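Local coordinates for protein glutamyl-tRNA(Gln) amidotransferase subunit B, mitochondrial (Saccharomyces cerevisiae, PDB 4N0H) that forms the B subunit of a mitochondrial amidotransferase and carries a GatB/GatE-type catalytic domain, at residues Ile20-Asn25 / His199-Asp204. Numbering follows the deposited sequence.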
loop_
_atom_site.group_PDB
_atom_site.type_symbol
_atom_site.label_atom_id
_atom_site.label_comp_id
_atom_site.label_asym_id
_atom_site.label_seq_id
_atom_site.Cartn_x
_atom_site.Cartn_y
_atom_site.Cartn_z
ATOM N N ILE B 20 -2.215 8.570 28.018
ATOM C CA ILE B 20 -2.382 9.990 27.734
ATOM C C ILE B 20 -2.070 10.355 26.288
ATOM O O ILE B 20 -0.935 10.227 25.830
ATOM C CB ILE B 20 -1.525 10.863 28.670
ATOM C CG1 ILE B 20 -1.851 10.555 30.134
ATOM C CG2 ILE B 20 -1.758 12.335 28.372
ATOM C CD1 ILE B 20 -1.056 11.379 31.131
ATOM N N HIS B 21 -3.092 10.816 25.577
ATOM C CA HIS B 21 -2.917 11.281 24.213
ATOM C C HIS B 21 -2.702 12.780 24.225
ATOM O O HIS B 21 -3.419 13.519 24.898
ATOM C CB HIS B 21 -4.124 10.916 23.351
ATOM C CG HIS B 21 -4.255 9.448 23.096
ATOM N ND1 HIS B 21 -4.712 8.564 24.048
ATOM C CD2 HIS B 21 -3.982 8.709 21.995
ATOM C CE1 HIS B 21 -4.719 7.343 23.546
ATOM N NE2 HIS B 21 -4.279 7.403 22.302
ATOM N N THR B 22 -1.700 13.225 23.480
ATOM C CA THR B 22 -1.324 14.627 23.475
ATOM C C THR B 22 -1.136 15.144 22.051
ATOM O O THR B 22 -0.324 14.616 21.293
ATOM C CB THR B 22 -0.034 14.839 24.290
ATOM O OG1 THR B 22 -0.350 14.864 25.688
ATOM C CG2 THR B 22 0.623 16.139 23.916
ATOM N N GLN B 23 -1.899 16.171 21.693
ATOM C CA GLN B 23 -1.756 16.812 20.393
ATOM C C GLN B 23 -0.461 17.604 20.346
ATOM O O GLN B 23 -0.225 18.461 21.195
ATOM C CB GLN B 23 -2.932 17.752 20.109
ATOM C CG GLN B 23 -4.227 17.056 19.742
ATOM C CD GLN B 23 -5.288 18.017 19.234
ATOM O OE1 GLN B 23 -5.367 19.166 19.673
ATOM N NE2 GLN B 23 -6.109 17.549 18.298
ATOM N N LEU B 24 0.375 17.315 19.355
ATOM C CA LEU B 24 1.609 18.067 19.157
ATOM C C LEU B 24 1.325 19.394 18.464
ATOM O O LEU B 24 0.463 19.473 17.589
ATOM C CB LEU B 24 2.615 17.250 18.342
ATOM C CG LEU B 24 3.082 15.932 18.966
ATOM C CD1 LEU B 24 4.233 15.344 18.167
ATOM C CD2 LEU B 24 3.479 16.128 20.424
ATOM N N ASN B 25 2.042 20.440 18.855
ATOM C CA ASN B 25 1.894 21.723 18.179
ATOM C C ASN B 25 2.983 21.964 17.136
ATOM O O ASN B 25 3.642 23.002 17.126
ATOM C CB ASN B 25 1.778 22.891 19.171
ATOM C CG ASN B 25 2.858 22.876 20.229
ATOM O OD1 ASN B 25 2.625 23.271 21.374
ATOM N ND2 ASN B 25 4.049 22.418 19.860
ATOM N N HIS B 199 7.883 22.702 24.837
ATOM C CA HIS B 199 7.271 23.347 23.674
ATOM C C HIS B 199 6.797 22.353 22.613
ATOM O O HIS B 199 6.973 22.590 21.419
ATOM C CB HIS B 199 8.222 24.373 23.040
ATOM C CG HIS B 199 8.628 25.478 23.964
ATOM N ND1 HIS B 199 8.024 26.717 23.953
ATOM C CD2 HIS B 199 9.579 25.533 24.925
ATOM C CE1 HIS B 199 8.584 27.485 24.871
ATOM N NE2 HIS B 199 9.531 26.791 25.474
ATOM N N ILE B 200 6.196 21.247 23.043
ATOM C CA ILE B 200 5.700 20.256 22.093
ATOM C C ILE B 200 4.180 20.158 22.090
ATOM O O ILE B 200 3.601 19.532 21.205
ATOM C CB ILE B 200 6.298 18.852 22.343
ATOM C CG1 ILE B 200 5.849 18.314 23.704
ATOM C CG2 ILE B 200 7.814 18.895 22.240
ATOM C CD1 ILE B 200 6.329 16.904 23.990
ATOM N N SER B 201 3.544 20.789 23.073
ATOM C CA SER B 201 2.092 20.756 23.202
ATOM C C SER B 201 1.612 21.776 24.223
ATOM O O SER B 201 2.380 22.223 25.076
ATOM C CB SER B 201 1.631 19.373 23.637
ATOM O OG SER B 201 0.224 19.334 23.790
ATOM N N SER B 202 0.337 22.138 24.141
ATOM C CA SER B 202 -0.253 23.045 25.121
ATOM C C SER B 202 -0.653 22.279 26.376
ATOM O O SER B 202 -0.854 22.867 27.435
ATOM C CB SER B 202 -1.468 23.762 24.527
ATOM O OG SER B 202 -2.453 22.831 24.116
ATOM N N GLY B 203 -0.770 20.960 26.242
ATOM C CA GLY B 203 -1.132 20.098 27.353
ATOM C C GLY B 203 -2.486 20.418 27.962
ATOM O O GLY B 203 -2.756 20.079 29.116
ATOM N N ASP B 204 -3.350 21.066 27.189
ATOM C CA ASP B 204 -4.628 21.524 27.721
ATOM C C ASP B 204 -5.718 20.457 27.643
ATOM O O ASP B 204 -6.101 20.018 26.559
ATOM C CB ASP B 204 -5.080 22.800 27.012
ATOM C CG ASP B 204 -6.285 23.438 27.679
ATOM O OD1 ASP B 204 -6.974 24.242 27.020
ATOM O OD2 ASP B 204 -6.548 23.134 28.864
HETATM O O HOH W 1 -0.976 21.355 21.565
#
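Leu24 and Ser201 bring the two backbones closest, 4.9 Å between their CA atoms, just past the end of strand 14-23, against the loop that follows helix 181-197. The carbonyl of Ile200 serves both Asn25 and Leu24. Asn25 N donates to Ile200 O at 3.0 Å, from above the carbonyl plane. Leu24 CA makes a CA-H...O contact with the same Ile200 O at 3.2 Å. Two residues before Asn25, Gln23 O receives Ser201 OG at 2.8 Å, the donor tilted 23° from the carbonyl plane. With OG anti to its backbone N (chi1 179°), Ser201 also accepts from Gly203 N at 3.1 Å, an ST turn within the loop, whose hydroxyl also donates across to the strand. A water donates to Gln23 O and accepts from Ser202 N, adding a second bridge at that carbonyl. Beside the Ser201 hydroxyl, Thr22 CG2 packs tightly on Ser201 CB (3.4 Å). The amide of Asn25 lies over the Ile200-Ser201 peptide, its ND2 giving a weak bond to the carbonyl oxygen of His199, the residue just past the helix, with positive phi in a Schellman motif. Leu24 and Ile200 both pack on Phe70 of helix 65-78, and Ile200 reaches back to Val195. The contact thus joins the loop that follows helix 181-197 to the end of strand 14-23 and the residues just after it, the strand being flanked by antiparallel strands 168-174 and 210-218.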